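Local atomic coordinates of 457aa long hypothetical protein (Pyrococcus horikoshii, PDB entry 2CSU), a protein that is of unknown function but combines a Rossmann-type CoA-binding domain with two flavodoxin-like domains of the succinyl-CoA ligase superfamily. Residues A[308-318]-A[434-445]; A[57-65]-A[83-91]. All coordinates share one frame; numbering follows the deposited sequence.

Contact 1: A[308-318]-A[434-445]; sequences LTADELDKRGL and PEDVASAAYALV
Residues 308-314 and 434-445 lie on two helices that run in the same general direction, their axes 40° apart and 8.3 Å from each other at closest approach. Thr309 backs onto Pro434 and Leu313 onto Ala438, with CA atoms 5.0 Å apart in the second pair; small residues on the later helix permit this spacing. CB of Glu312 rests on CB of Ala438 at 3.4 Å, and the chain then bends at chi2 (-61°), laying CG and the carboxylate alongside the backbone and CB of Glu435. Lys315 bridges to that carboxylate, NZ to OE1, from its own segment, which probably eases the nearness of the Glu435 carboxylate. Leu313 sends CD2 between Ala438 and Ala441. Past the helix, Gly317 closes a Schellman motif, and Leu318 turns back to the partner: CD1 presses on Ala441 CB at a tight 3.2 Å, while CD2 meets Val445 CG2. Arg316 reaches across to Ser439 and Tyr442. Its guanidinium lies over one face of the Tyr442 ring, planes 30° apart and centres 4.7 Å apart, in a cation-pi stack with NH1 nearest CD2. NH2 gives a weak hydrogen bond to Ser439 OG (3.0 Å), and NE donates to a water in the guanidinium plane, 2.7 Å from NE, which in turn donates to Glu435 O. That carbonyl also takes the amide and hydroxyl of Ser439 from opposite faces. Beneath, Leu313 and Val437 both reach Ile373 of strand 371-377, and the second subunit packs on Leu308, Glu312 and Glu435. Two neighbouring helices laid on one side of a largely parallel sheet are the layering of a flavodoxin-like alpha/beta domain, here the Ligase-CoA domain.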
ATOM      1  N   LEU A 308       0.846  -3.370  16.749  1.00 29.28           N
ATOM      2  CA  LEU A 308       1.424  -2.504  15.732  1.00 29.24           C
ATOM      3  C   LEU A 308       0.605  -1.221  15.671  1.00 28.87           C
ATOM      4  O   LEU A 308       1.164  -0.125  15.667  1.00 28.65           O
ATOM      5  CB  LEU A 308       1.417  -3.187  14.368  1.00 28.97           C
ATOM      6  CG  LEU A 308       2.444  -4.298  14.158  1.00 28.56           C
ATOM      7  CD1 LEU A 308       2.255  -4.917  12.780  1.00 28.19           C
ATOM      8  CD2 LEU A 308       3.855  -3.731  14.304  1.00 28.01           C
ATOM      9  N   THR A 309      -0.722  -1.342  15.638  1.00 27.45           N
ATOM     10  CA  THR A 309      -1.535  -0.133  15.585  1.00 25.89           C
ATOM     11  C   THR A 309      -1.337   0.725  16.829  1.00 26.50           C
ATOM     12  O   THR A 309      -1.326   1.956  16.750  1.00 26.22           O
ATOM     13  CB  THR A 309      -3.035  -0.428  15.460  1.00 24.60           C
ATOM     14  OG1 THR A 309      -3.295  -1.201  14.278  1.00 23.13           O
ATOM     15  CG2 THR A 309      -3.791   0.878  15.383  1.00 20.99           C
ATOM     16  N   ALA A 310      -1.200   0.092  17.985  1.00 27.11           N
ATOM     17  CA  ALA A 310      -0.991   0.871  19.210  1.00 28.55           C
ATOM     18  C   ALA A 310       0.329   1.641  19.083  1.00 28.28           C
ATOM     19  O   ALA A 310       0.374   2.826  19.343  1.00 28.68           O
ATOM     20  CB  ALA A 310      -0.968  -0.043  20.433  1.00 28.00           C
ATOM     21  N   ASP A 311       1.396   0.969  18.667  1.00 29.76           N
ATOM     22  CA  ASP A 311       2.685   1.633  18.485  1.00 30.94           C
ATOM     23  C   ASP A 311       2.528   2.875  17.612  1.00 32.11           C
ATOM     24  O   ASP A 311       2.906   3.973  18.011  1.00 33.54           O
ATOM     25  CB  ASP A 311       3.701   0.693  17.814  1.00 31.97           C
ATOM     26  CG  ASP A 311       4.443  -0.202  18.810  1.00 33.60           C
ATOM     27  OD1 ASP A 311       4.366   0.051  20.039  1.00 34.94           O
ATOM     28  OD2 ASP A 311       5.121  -1.158  18.358  1.00 34.17           O
ATOM     29  N   GLU A 312       1.965   2.683  16.420  1.00 31.61           N
ATOM     30  CA  GLU A 312       1.765   3.755  15.454  1.00 31.59           C
ATOM     31  C   GLU A 312       1.013   4.951  15.999  1.00 31.65           C
ATOM     32  O   GLU A 312       1.317   6.092  15.648  1.00 32.02           O
ATOM     33  CB  GLU A 312       1.039   3.225  14.217  1.00 31.43           C
ATOM     34  CG  GLU A 312       1.875   2.297  13.349  1.00 32.11           C
ATOM     35  CD  GLU A 312       3.131   2.974  12.802  1.00 32.02           C
ATOM     36  OE1 GLU A 312       3.142   4.216  12.658  1.00 32.20           O
ATOM     37  OE2 GLU A 312       4.100   2.251  12.501  1.00 33.10           O
ATOM     38  N   LEU A 313       0.019   4.690  16.837  1.00 32.68           N
ATOM     39  CA  LEU A 313      -0.767   5.763  17.431  1.00 33.69           C
ATOM     40  C   LEU A 313       0.088   6.486  18.456  1.00 35.78           C
ATOM     41  O   LEU A 313       0.044   7.719  18.580  1.00 35.48           O
ATOM     42  CB  LEU A 313      -1.989   5.196  18.152  1.00 33.41           C
ATOM     43  CG  LEU A 313      -3.075   4.467  17.360  1.00 33.19           C
ATOM     44  CD1 LEU A 313      -3.960   3.678  18.316  1.00 33.23           C
ATOM     45  CD2 LEU A 313      -3.905   5.481  16.594  1.00 32.30           C
ATOM     46  N   ASP A 314       0.864   5.703  19.198  1.00 37.61           N
ATOM     47  CA  ASP A 314       1.663   6.264  20.280  1.00 39.96           C
ATOM     48  C   ASP A 314       2.646   7.315  19.761  1.00 41.24           C
ATOM     49  O   ASP A 314       2.672   8.459  20.195  1.00 41.55           O
ATOM     50  CB  ASP A 314       2.428   5.122  20.950  1.00 40.57           C
ATOM     51  CG  ASP A 314       3.016   5.611  22.266  1.00 41.34           C
ATOM     52  OD1 ASP A 314       3.992   6.362  22.214  1.00 40.85           O
ATOM     53  OD2 ASP A 314       2.500   5.242  23.318  1.00 42.68           O
ATOM     54  N   LYS A 315       3.505   6.873  18.824  1.00 42.99           N
ATOM     55  CA  LYS A 315       4.477   7.793  18.247  1.00 45.01           C
ATOM     56  C   LYS A 315       3.789   8.970  17.550  1.00 45.21           C
ATOM     57  O   LYS A 315       4.411   9.940  17.136  1.00 44.99           O
ATOM     58  CB  LYS A 315       5.331   7.018  17.244  1.00 46.71           C
ATOM     59  CG  LYS A 315       4.660   6.905  15.873  1.00 49.78           C
ATOM     60  CD  LYS A 315       5.006   5.596  15.165  1.00 52.47           C
ATOM     61  CE  LYS A 315       6.010   5.793  14.023  1.00 54.16           C
ATOM     62  NZ  LYS A 315       6.191   4.533  13.305  1.00 55.98           N
ATOM     63  N   ARG A 316       2.459   8.839  17.392  1.00 45.46           N
ATOM     64  CA  ARG A 316       1.700   9.909  16.753  1.00 45.37           C
ATOM     65  C   ARG A 316       1.100  10.869  17.783  1.00 44.91           C
ATOM     66  O   ARG A 316       0.519  11.895  17.451  1.00 44.66           O
ATOM     67  CB  ARG A 316       0.584   9.271  15.926  1.00 46.43           C
ATOM     68  CG  ARG A 316       1.025   8.954  14.497  1.00 47.96           C
ATOM     69  CD  ARG A 316       0.962  10.186  13.589  1.00 48.64           C
ATOM     70  NE  ARG A 316       1.091   9.798  12.182  1.00 49.39           N
ATOM     71  CZ  ARG A 316       1.215  10.788  11.278  1.00 49.66           C
ATOM     72  NH1 ARG A 316       1.222  12.049  11.671  1.00 49.65           N
ATOM     73  NH2 ARG A 316       1.333  10.487   9.982  1.00 49.68           N
ATOM     74  N   GLY A 317       1.315  10.461  19.027  1.00 44.49           N
ATOM     75  CA  GLY A 317       0.865  11.269  20.142  1.00 44.30           C
ATOM     76  C   GLY A 317      -0.512  10.922  20.671  1.00 44.08           C
ATOM     77  O   GLY A 317      -0.982  11.537  21.621  1.00 43.98           O
ATOM     78  N   LEU A 318      -1.184   9.957  20.058  1.00 43.86           N
ATOM     79  CA  LEU A 318      -2.494   9.574  20.546  1.00 44.23           C
ATOM     80  C   LEU A 318      -2.319   8.678  21.764  1.00 43.72           C
ATOM     81  O   LEU A 318      -1.308   7.996  21.898  1.00 43.96           O
ATOM     82  CB  LEU A 318      -3.285   8.847  19.455  1.00 45.14           C
ATOM     83  CG  LEU A 318      -3.925   9.793  18.436  1.00 45.41           C
ATOM     84  CD1 LEU A 318      -4.619   9.008  17.353  1.00 45.46           C
ATOM     85  CD2 LEU A 318      -4.916  10.696  19.150  1.00 45.48           C
ATOM     86  N   PRO A 434      -1.427  -0.481   9.707  1.00 23.74           N
ATOM     87  CA  PRO A 434      -1.486   0.100  11.048  1.00 24.72           C
ATOM     88  C   PRO A 434      -1.083   1.575  10.997  1.00 25.06           C
ATOM     89  O   PRO A 434      -1.697   2.409  11.655  1.00 24.83           O
ATOM     90  CB  PRO A 434      -0.489  -0.751  11.828  1.00 24.27           C
ATOM     91  CG  PRO A 434      -0.676  -2.094  11.214  1.00 23.99           C
ATOM     92  CD  PRO A 434      -0.707  -1.766   9.729  1.00 24.91           C
ATOM     93  N   GLU A 435      -0.068   1.898  10.195  1.00 25.07           N
ATOM     94  CA  GLU A 435       0.381   3.290  10.101  1.00 25.59           C
ATOM     95  C   GLU A 435      -0.649   4.203   9.449  1.00 25.25           C
ATOM     96  O   GLU A 435      -0.761   5.377   9.803  1.00 26.07           O
ATOM     97  CB  GLU A 435       1.713   3.390   9.342  1.00 26.50           C
ATOM     98  CG  GLU A 435       1.733   2.731   7.972  1.00 26.64           C
ATOM     99  CD  GLU A 435       2.040   1.257   8.050  1.00 27.91           C
ATOM    100  OE1 GLU A 435       1.575   0.602   9.021  1.00 27.92           O
ATOM    101  OE2 GLU A 435       2.737   0.751   7.135  1.00 28.00           O
ATOM    102  N   ASP A 436      -1.410   3.661   8.508  1.00 24.95           N
ATOM    103  CA  ASP A 436      -2.428   4.443   7.809  1.00 24.73           C
ATOM    104  C   ASP A 436      -3.593   4.833   8.715  1.00 24.32           C
ATOM    105  O   ASP A 436      -4.020   5.989   8.728  1.00 24.96           O
ATOM    106  CB  ASP A 436      -2.949   3.651   6.604  1.00 27.14           C
ATOM    107  CG  ASP A 436      -1.963   3.642   5.433  1.00 27.80           C
ATOM    108  OD1 ASP A 436      -2.309   3.098   4.362  1.00 27.32           O
ATOM    109  OD2 ASP A 436      -0.848   4.178   5.581  1.00 28.40           O
ATOM    110  N   VAL A 437      -4.117   3.876   9.480  1.00 22.93           N
ATOM    111  CA  VAL A 437      -5.228   4.182  10.371  1.00 21.39           C
ATOM    112  C   VAL A 437      -4.721   5.139  11.468  1.00 21.52           C
ATOM    113  O   VAL A 437      -5.443   6.030  11.901  1.00 21.06           O
ATOM    114  CB  VAL A 437      -5.854   2.862  10.971  1.00 22.11           C
ATOM    115  CG1 VAL A 437      -4.839   2.108  11.808  1.00 19.45           C
ATOM    116  CG2 VAL A 437      -7.119   3.183  11.785  1.00 21.36           C
ATOM    117  N   ALA A 438      -3.467   4.977  11.888  1.00 21.00           N
ATOM    118  CA  ALA A 438      -2.889   5.861  12.910  1.00 22.41           C
ATOM    119  C   ALA A 438      -2.790   7.281  12.370  1.00 22.62           C
ATOM    120  O   ALA A 438      -3.069   8.243  13.079  1.00 23.04           O
ATOM    121  CB  ALA A 438      -1.478   5.362  13.342  1.00 22.57           C
ATOM    122  N   SER A 439      -2.393   7.423  11.109  1.00 22.67           N
ATOM    123  CA  SER A 439      -2.290   8.755  10.522  1.00 22.40           C
ATOM    124  C   SER A 439      -3.650   9.417  10.485  1.00 22.73           C
ATOM    125  O   SER A 439      -3.776  10.617  10.744  1.00 22.56           O
ATOM    126  CB  SER A 439      -1.729   8.681   9.100  1.00 23.54           C
ATOM    127  OG  SER A 439      -0.409   8.180   9.099  1.00 25.88           O
ATOM    128  N   ALA A 440      -4.673   8.629  10.162  1.00 23.51           N
ATOM    129  CA  ALA A 440      -6.032   9.145  10.082  1.00 23.64           C
ATOM    130  C   ALA A 440      -6.498   9.578  11.451  1.00 24.03           C
ATOM    131  O   ALA A 440      -7.122  10.633  11.599  1.00 23.57           O
ATOM    132  CB  ALA A 440      -6.984   8.078   9.513  1.00 23.90           C
ATOM    133  N   ALA A 441      -6.208   8.745  12.444  1.00 25.13           N
ATOM    134  CA  ALA A 441      -6.566   9.017  13.832  1.00 26.90           C
ATOM    135  C   ALA A 441      -5.914  10.322  14.271  1.00 28.50           C
ATOM    136  O   ALA A 441      -6.524  11.138  14.970  1.00 29.56           O
ATOM    137  CB  ALA A 441      -6.074   7.887  14.714  1.00 26.31           C
ATOM    138  N   TYR A 442      -4.660  10.498  13.860  1.00 29.26           N
ATOM    139  CA  TYR A 442      -3.894  11.697  14.182  1.00 29.64           C
ATOM    140  C   TYR A 442      -4.504  12.924  13.511  1.00 29.43           C
ATOM    141  O   TYR A 442      -4.640  13.971  14.135  1.00 29.27           O
ATOM    142  CB  TYR A 442      -2.443  11.545  13.716  1.00 31.72           C
ATOM    143  CG  TYR A 442      -1.655  12.841  13.761  1.00 33.81           C
ATOM    144  CD1 TYR A 442      -1.198  13.363  14.972  1.00 35.24           C
ATOM    145  CD2 TYR A 442      -1.404  13.565  12.594  1.00 35.14           C
ATOM    146  CE1 TYR A 442      -0.505  14.580  15.023  1.00 35.26           C
ATOM    147  CE2 TYR A 442      -0.721  14.780  12.629  1.00 35.90           C
ATOM    148  CZ  TYR A 442      -0.275  15.282  13.848  1.00 36.01           C
ATOM    149  OH  TYR A 442       0.382  16.487  13.892  1.00 36.89           O
ATOM    150  N   ALA A 443      -4.878  12.794  12.242  1.00 28.33           N
ATOM    151  CA  ALA A 443      -5.452  13.927  11.528  1.00 28.72           C
ATOM    152  C   ALA A 443      -6.756  14.401  12.162  1.00 28.89           C
ATOM    153  O   ALA A 443      -7.025  15.597  12.203  1.00 28.03           O
ATOM    154  CB  ALA A 443      -5.670  13.583  10.053  1.00 28.73           C
ATOM    155  N   LEU A 444      -7.553  13.466  12.668  1.00 30.00           N
ATOM    156  CA  LEU A 444      -8.829  13.813  13.295  1.00 30.70           C
ATOM    157  C   LEU A 444      -8.637  14.590  14.605  1.00 32.03           C
ATOM    158  O   LEU A 444      -9.351  15.556  14.873  1.00 31.39           O
ATOM    159  CB  LEU A 444      -9.661  12.542  13.540  1.00 30.99           C
ATOM    160  CG  LEU A 444     -10.487  11.992  12.354  1.00 31.47           C
ATOM    161  CD1 LEU A 444     -10.830  10.518  12.564  1.00 30.49           C
ATOM    162  CD2 LEU A 444     -11.759  12.816  12.197  1.00 30.69           C
ATOM    163  N   VAL A 445      -7.674  14.175  15.421  1.00 32.84           N
ATOM    164  CA  VAL A 445      -7.434  14.873  16.685  1.00 35.14           C
ATOM    165  C   VAL A 445      -6.862  16.267  16.426  1.00 36.54           C
ATOM    166  O   VAL A 445      -7.334  17.244  17.006  1.00 36.54           O
ATOM    167  CB  VAL A 445      -6.479  14.071  17.607  1.00 34.64           C
ATOM    168  CG1 VAL A 445      -6.057  14.912  18.798  1.00 35.39           C
ATOM    169  CG2 VAL A 445      -7.177  12.830  18.104  1.00 34.98           C
TER
HETATM  170  O   HOH W   1       1.370   7.214  11.319  1.00 34.66           O

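Contact 2: A[57-65]-A[83-91]; sequences SVKDIPDEI and QCGEKGVKG
Lys87, in the last turn of helix 74-87, reaches across to the loop 57-65 along its whole length. With CG anti to the backbone N (chi1 177°), the chain leaves CB toward the loop; Lys87 CG lies 3.6 Å from Val58 O and 4.0 Å from Val58 CG2, and a bend at chi2 keeps CD and CE against the same carbonyl oxygen. CE also touches Ile65 CG1, where the two side chains cross nearly perpendicularly. At the tip, Lys87 NZ donates to Ile61 O nearly along the C=O axis, at a notably short 2.5 Å best taken with caution, and more weakly to Asp63 O. Two waters also accept from NZ, one shared with Lys59 O and the other with Glu64 OE2. The ammonium thus gathers backbone carbonyls of the curling loop, and Glu64, its OE2 5.3 Å from Lys87 NZ, may add to the favourable field. This is the Rossmann-type CoA-binding domain: helix 74-87 crosses between parallel strands 67-70 and 91-94 as a beta-alpha-beta unit, and the loop leads into the first. Gly88 ends the helix in a Schellman motif. Beyond it Val89 CG2 lies 3.7 Å from Ile65 CG2, the two side chains in parallel, while Val89 CA directs its hydrogen at Ile65 O. Val58 and Gln83 run antiparallel, with Val58 CG1 against Gln83 CB; Val58 also meets Ala12 and Ile14 of strand 10-14. Ser57 OG donates a very short bond, 2.5 Å, to Gln83 OE1; Gln83 NE2 is held by Asp79. Lys59 bridges from NZ to Glu86 OE1 at 3.1 Å.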
ATOM      1  N   SER A  57     -14.294  27.320 -34.695  1.00 36.10           N
ATOM      2  CA  SER A  57     -13.833  28.218 -33.647  1.00 36.49           C
ATOM      3  C   SER A  57     -14.843  28.297 -32.500  1.00 36.49           C
ATOM      4  O   SER A  57     -16.036  28.071 -32.666  1.00 36.94           O
ATOM      5  CB  SER A  57     -13.632  29.605 -34.259  1.00 36.40           C
ATOM      6  OG  SER A  57     -13.544  30.574 -33.216  1.00 37.65           O
ATOM      7  N   VAL A  58     -14.321  28.583 -31.295  1.00 36.60           N
ATOM      8  CA  VAL A  58     -15.197  28.670 -30.135  1.00 36.79           C
ATOM      9  C   VAL A  58     -16.206  29.811 -30.274  1.00 37.18           C
ATOM     10  O   VAL A  58     -17.143  29.951 -29.499  1.00 37.12           O
ATOM     11  CB  VAL A  58     -14.329  28.896 -28.897  1.00 36.07           C
ATOM     12  CG1 VAL A  58     -13.548  30.199 -29.042  1.00 36.47           C
ATOM     13  CG2 VAL A  58     -15.203  28.974 -27.660  1.00 35.74           C
ATOM     14  N   LYS A  59     -15.965  30.667 -31.281  1.00 38.96           N
ATOM     15  CA  LYS A  59     -16.854  31.803 -31.485  1.00 40.22           C
ATOM     16  C   LYS A  59     -18.164  31.385 -32.161  1.00 40.32           C
ATOM     17  O   LYS A  59     -19.185  32.051 -32.069  1.00 40.70           O
ATOM     18  CB  LYS A  59     -16.130  32.827 -32.361  1.00 41.78           C
ATOM     19  CG  LYS A  59     -15.107  33.650 -31.576  1.00 43.91           C
ATOM     20  CD  LYS A  59     -13.961  34.145 -32.461  1.00 45.97           C
ATOM     21  CE  LYS A  59     -14.382  35.297 -33.377  1.00 46.98           C
ATOM     22  NZ  LYS A  59     -13.194  35.968 -33.902  1.00 48.63           N
ATOM     23  N   ASP A  60     -18.100  30.253 -32.889  1.00 40.41           N
ATOM     24  CA  ASP A  60     -19.253  29.846 -33.687  1.00 40.67           C
ATOM     25  C   ASP A  60     -20.299  29.080 -32.875  1.00 40.67           C
ATOM     26  O   ASP A  60     -21.401  28.808 -33.330  1.00 40.44           O
ATOM     27  CB  ASP A  60     -18.758  28.976 -34.843  1.00 40.66           C
ATOM     28  CG  ASP A  60     -17.671  29.717 -35.608  1.00 40.87           C
ATOM     29  OD1 ASP A  60     -17.898  30.881 -35.943  1.00 41.31           O
ATOM     30  OD2 ASP A  60     -16.626  29.128 -35.870  1.00 40.33           O
ATOM     31  N   ILE A  61     -19.909  28.687 -31.651  1.00 41.12           N
ATOM     32  CA  ILE A  61     -20.860  27.978 -30.793  1.00 41.94           C
ATOM     33  C   ILE A  61     -22.060  28.862 -30.396  1.00 42.97           C
ATOM     34  O   ILE A  61     -21.926  29.876 -29.725  1.00 42.77           O
ATOM     35  CB  ILE A  61     -20.123  27.502 -29.536  1.00 40.94           C
ATOM     36  CG1 ILE A  61     -18.988  26.550 -29.908  1.00 40.56           C
ATOM     37  CG2 ILE A  61     -21.092  26.727 -28.622  1.00 40.48           C
ATOM     38  CD1 ILE A  61     -18.245  26.025 -28.675  1.00 38.76           C
ATOM     39  N   PRO A  62     -23.258  28.450 -30.865  1.00 44.13           N
ATOM     40  CA  PRO A  62     -24.498  29.182 -30.594  1.00 45.50           C
ATOM     41  C   PRO A  62     -24.783  29.382 -29.093  1.00 46.36           C
ATOM     42  O   PRO A  62     -25.199  30.442 -28.642  1.00 47.12           O
ATOM     43  CB  PRO A  62     -25.641  28.408 -31.256  1.00 45.47           C
ATOM     44  CG  PRO A  62     -25.020  27.452 -32.270  1.00 44.89           C
ATOM     45  CD  PRO A  62     -23.543  27.281 -31.679  1.00 44.19           C
ATOM     46  N   ASP A  63     -24.598  28.301 -28.314  1.00 46.94           N
ATOM     47  CA  ASP A  63     -24.888  28.373 -26.881  1.00 47.29           C
ATOM     48  C   ASP A  63     -23.797  29.137 -26.114  1.00 47.01           C
ATOM     49  O   ASP A  63     -22.782  29.546 -26.661  1.00 46.66           O
ATOM     50  CB  ASP A  63     -24.991  26.932 -26.377  1.00 49.15           C
ATOM     51  CG  ASP A  63     -25.299  26.897 -24.888  1.00 50.89           C
ATOM     52  OD1 ASP A  63     -26.296  27.499 -24.491  1.00 51.60           O
ATOM     53  OD2 ASP A  63     -24.607  26.180 -24.172  1.00 51.31           O
ATOM     54  N   GLU A  64     -24.051  29.372 -24.811  1.00 46.45           N
ATOM     55  CA  GLU A  64     -23.057  30.085 -24.013  1.00 45.63           C
ATOM     56  C   GLU A  64     -21.971  29.142 -23.490  1.00 43.71           C
ATOM     57  O   GLU A  64     -22.232  28.016 -23.087  1.00 43.17           O
ATOM     58  CB  GLU A  64     -23.771  30.765 -22.844  1.00 47.02           C
ATOM     59  CG  GLU A  64     -23.567  32.281 -22.838  1.00 50.10           C
ATOM     60  CD  GLU A  64     -24.643  32.934 -23.674  1.00 51.17           C
ATOM     61  OE1 GLU A  64     -25.788  32.951 -23.245  1.00 51.85           O
ATOM     62  OE2 GLU A  64     -24.326  33.418 -24.759  1.00 52.93           O
ATOM     63  N   ILE A  65     -20.718  29.626 -23.544  1.00 41.58           N
ATOM     64  CA  ILE A  65     -19.608  28.857 -23.000  1.00 39.29           C
ATOM     65  C   ILE A  65     -19.005  29.566 -21.780  1.00 37.80           C
ATOM     66  O   ILE A  65     -18.670  30.741 -21.813  1.00 37.36           O
ATOM     67  CB  ILE A  65     -18.547  28.723 -24.096  1.00 39.09           C
ATOM     68  CG1 ILE A  65     -19.135  28.047 -25.339  1.00 39.00           C
ATOM     69  CG2 ILE A  65     -17.364  27.869 -23.597  1.00 39.37           C
ATOM     70  CD1 ILE A  65     -19.604  26.613 -25.068  1.00 37.88           C
ATOM     71  N   GLN A  83      -9.766  34.252 -28.504  1.00 26.52           N
ATOM     72  CA  GLN A  83     -11.084  33.888 -29.004  1.00 26.97           C
ATOM     73  C   GLN A  83     -11.999  33.597 -27.800  1.00 26.92           C
ATOM     74  O   GLN A  83     -13.115  34.105 -27.726  1.00 27.17           O
ATOM     75  CB  GLN A  83     -10.986  32.669 -29.924  1.00 27.85           C
ATOM     76  CG  GLN A  83     -10.567  33.010 -31.376  1.00 29.57           C
ATOM     77  CD  GLN A  83     -10.391  31.772 -32.246  1.00 30.05           C
ATOM     78  OE1 GLN A  83     -11.266  30.905 -32.295  1.00 30.75           O
ATOM     79  NE2 GLN A  83      -9.263  31.688 -32.937  1.00 30.37           N
ATOM     80  N   CYS A  84     -11.522  32.799 -26.845  1.00 26.59           N
ATOM     81  CA  CYS A  84     -12.335  32.505 -25.675  1.00 26.04           C
ATOM     82  C   CYS A  84     -12.745  33.830 -25.036  1.00 26.73           C
ATOM     83  O   CYS A  84     -13.884  34.001 -24.593  1.00 26.32           O
ATOM     84  CB  CYS A  84     -11.554  31.660 -24.672  1.00 24.18           C
ATOM     85  SG  CYS A  84     -11.244  29.962 -25.198  1.00 23.88           S
ATOM     86  N   GLY A  85     -11.803  34.773 -25.010  1.00 27.67           N
ATOM     87  CA  GLY A  85     -12.081  36.074 -24.434  1.00 28.73           C
ATOM     88  C   GLY A  85     -13.258  36.786 -25.078  1.00 29.39           C
ATOM     89  O   GLY A  85     -14.159  37.267 -24.384  1.00 29.84           O
ATOM     90  N   GLU A  86     -13.257  36.862 -26.405  1.00 31.27           N
ATOM     91  CA  GLU A  86     -14.331  37.534 -27.123  1.00 33.04           C
ATOM     92  C   GLU A  86     -15.652  36.779 -26.936  1.00 33.41           C
ATOM     93  O   GLU A  86     -16.735  37.382 -26.876  1.00 33.94           O
ATOM     94  CB  GLU A  86     -13.976  37.620 -28.604  1.00 34.80           C
ATOM     95  CG  GLU A  86     -12.532  38.056 -28.862  1.00 38.16           C
ATOM     96  CD  GLU A  86     -12.159  38.060 -30.344  1.00 41.37           C
ATOM     97  OE1 GLU A  86     -12.567  37.125 -31.072  1.00 42.23           O
ATOM     98  OE2 GLU A  86     -11.448  38.995 -30.782  1.00 43.25           O
ATOM     99  N   LYS A  87     -15.548  35.458 -26.820  1.00 32.75           N
ATOM    100  CA  LYS A  87     -16.712  34.584 -26.688  1.00 32.52           C
ATOM    101  C   LYS A  87     -17.388  34.725 -25.319  1.00 32.26           C
ATOM    102  O   LYS A  87     -18.548  34.379 -25.127  1.00 31.67           O
ATOM    103  CB  LYS A  87     -16.262  33.141 -26.899  1.00 34.12           C
ATOM    104  CG  LYS A  87     -17.407  32.143 -26.699  1.00 34.79           C
ATOM    105  CD  LYS A  87     -18.600  32.435 -27.613  1.00 35.71           C
ATOM    106  CE  LYS A  87     -19.643  31.310 -27.596  1.00 36.34           C
ATOM    107  NZ  LYS A  87     -20.821  31.720 -28.356  1.00 36.57           N
ATOM    108  N   GLY A  88     -16.604  35.206 -24.335  1.00 31.65           N
ATOM    109  CA  GLY A  88     -17.176  35.451 -23.012  1.00 30.26           C
ATOM    110  C   GLY A  88     -16.961  34.270 -22.063  1.00 30.73           C
ATOM    111  O   GLY A  88     -17.718  34.034 -21.127  1.00 30.58           O
ATOM    112  N   VAL A  89     -15.908  33.487 -22.354  1.00 29.73           N
ATOM    113  CA  VAL A  89     -15.601  32.352 -21.494  1.00 28.75           C
ATOM    114  C   VAL A  89     -15.101  32.811 -20.122  1.00 28.96           C
ATOM    115  O   VAL A  89     -14.333  33.753 -19.988  1.00 29.29           O
ATOM    116  CB  VAL A  89     -14.535  31.505 -22.188  1.00 27.86           C
ATOM    117  CG1 VAL A  89     -14.040  30.415 -21.240  1.00 28.02           C
ATOM    118  CG2 VAL A  89     -15.117  30.861 -23.434  1.00 26.63           C
ATOM    119  N   LYS A  90     -15.601  32.131 -19.073  1.00 28.84           N
ATOM    120  CA  LYS A  90     -15.234  32.542 -17.723  1.00 28.61           C
ATOM    121  C   LYS A  90     -13.896  31.944 -17.283  1.00 27.22           C
ATOM    122  O   LYS A  90     -13.011  32.625 -16.780  1.00 27.18           O
ATOM    123  CB  LYS A  90     -16.354  32.122 -16.767  1.00 30.47           C
ATOM    124  CG  LYS A  90     -17.585  33.026 -16.888  1.00 33.02           C
ATOM    125  CD  LYS A  90     -18.808  32.455 -16.164  1.00 35.16           C
ATOM    126  CE  LYS A  90     -20.054  33.338 -16.322  1.00 37.34           C
ATOM    127  NZ  LYS A  90     -21.013  32.684 -17.211  1.00 38.82           N
ATOM    128  N   GLY A  91     -13.778  30.614 -17.457  1.00 25.38           N
ATOM    129  CA  GLY A  91     -12.557  29.940 -17.027  1.00 24.19           C
ATOM    130  C   GLY A  91     -11.922  29.121 -18.155  1.00 23.03           C
ATOM    131  O   GLY A  91     -12.587  28.584 -19.030  1.00 23.19           O
TER
HETATM  132  O   HOH W   2     -11.586  28.396 -30.835  1.00 30.18           O
HETATM  133  O   HOH W   3     -20.210  34.133 -29.935  1.00 49.81           O
HETATM  134  O   HOH W   4     -21.712  33.822 -26.292  1.00 63.50           O

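Overall arrangement
From the N terminus the chain first builds the CoA-binding domain, where contact 2 closes a short loop: only 17 residues, including strand 67-70 and most of helix 74-87, separate its segments. It ties the connection entering that strand to the end of the helix leaving it. The chain then passes through the middle, flavodoxin-like domain before contact 1 opens. That contact closes a far longer loop of 115 residues, joining helix 303-314 near the start of the Ligase-CoA domain to helix 434-450 at its end. The two loops follow in series, neither nesting nor crossing. The centres of contact 1 and contact 2 lie about 50 Å apart, on opposite sides of the chain's centre.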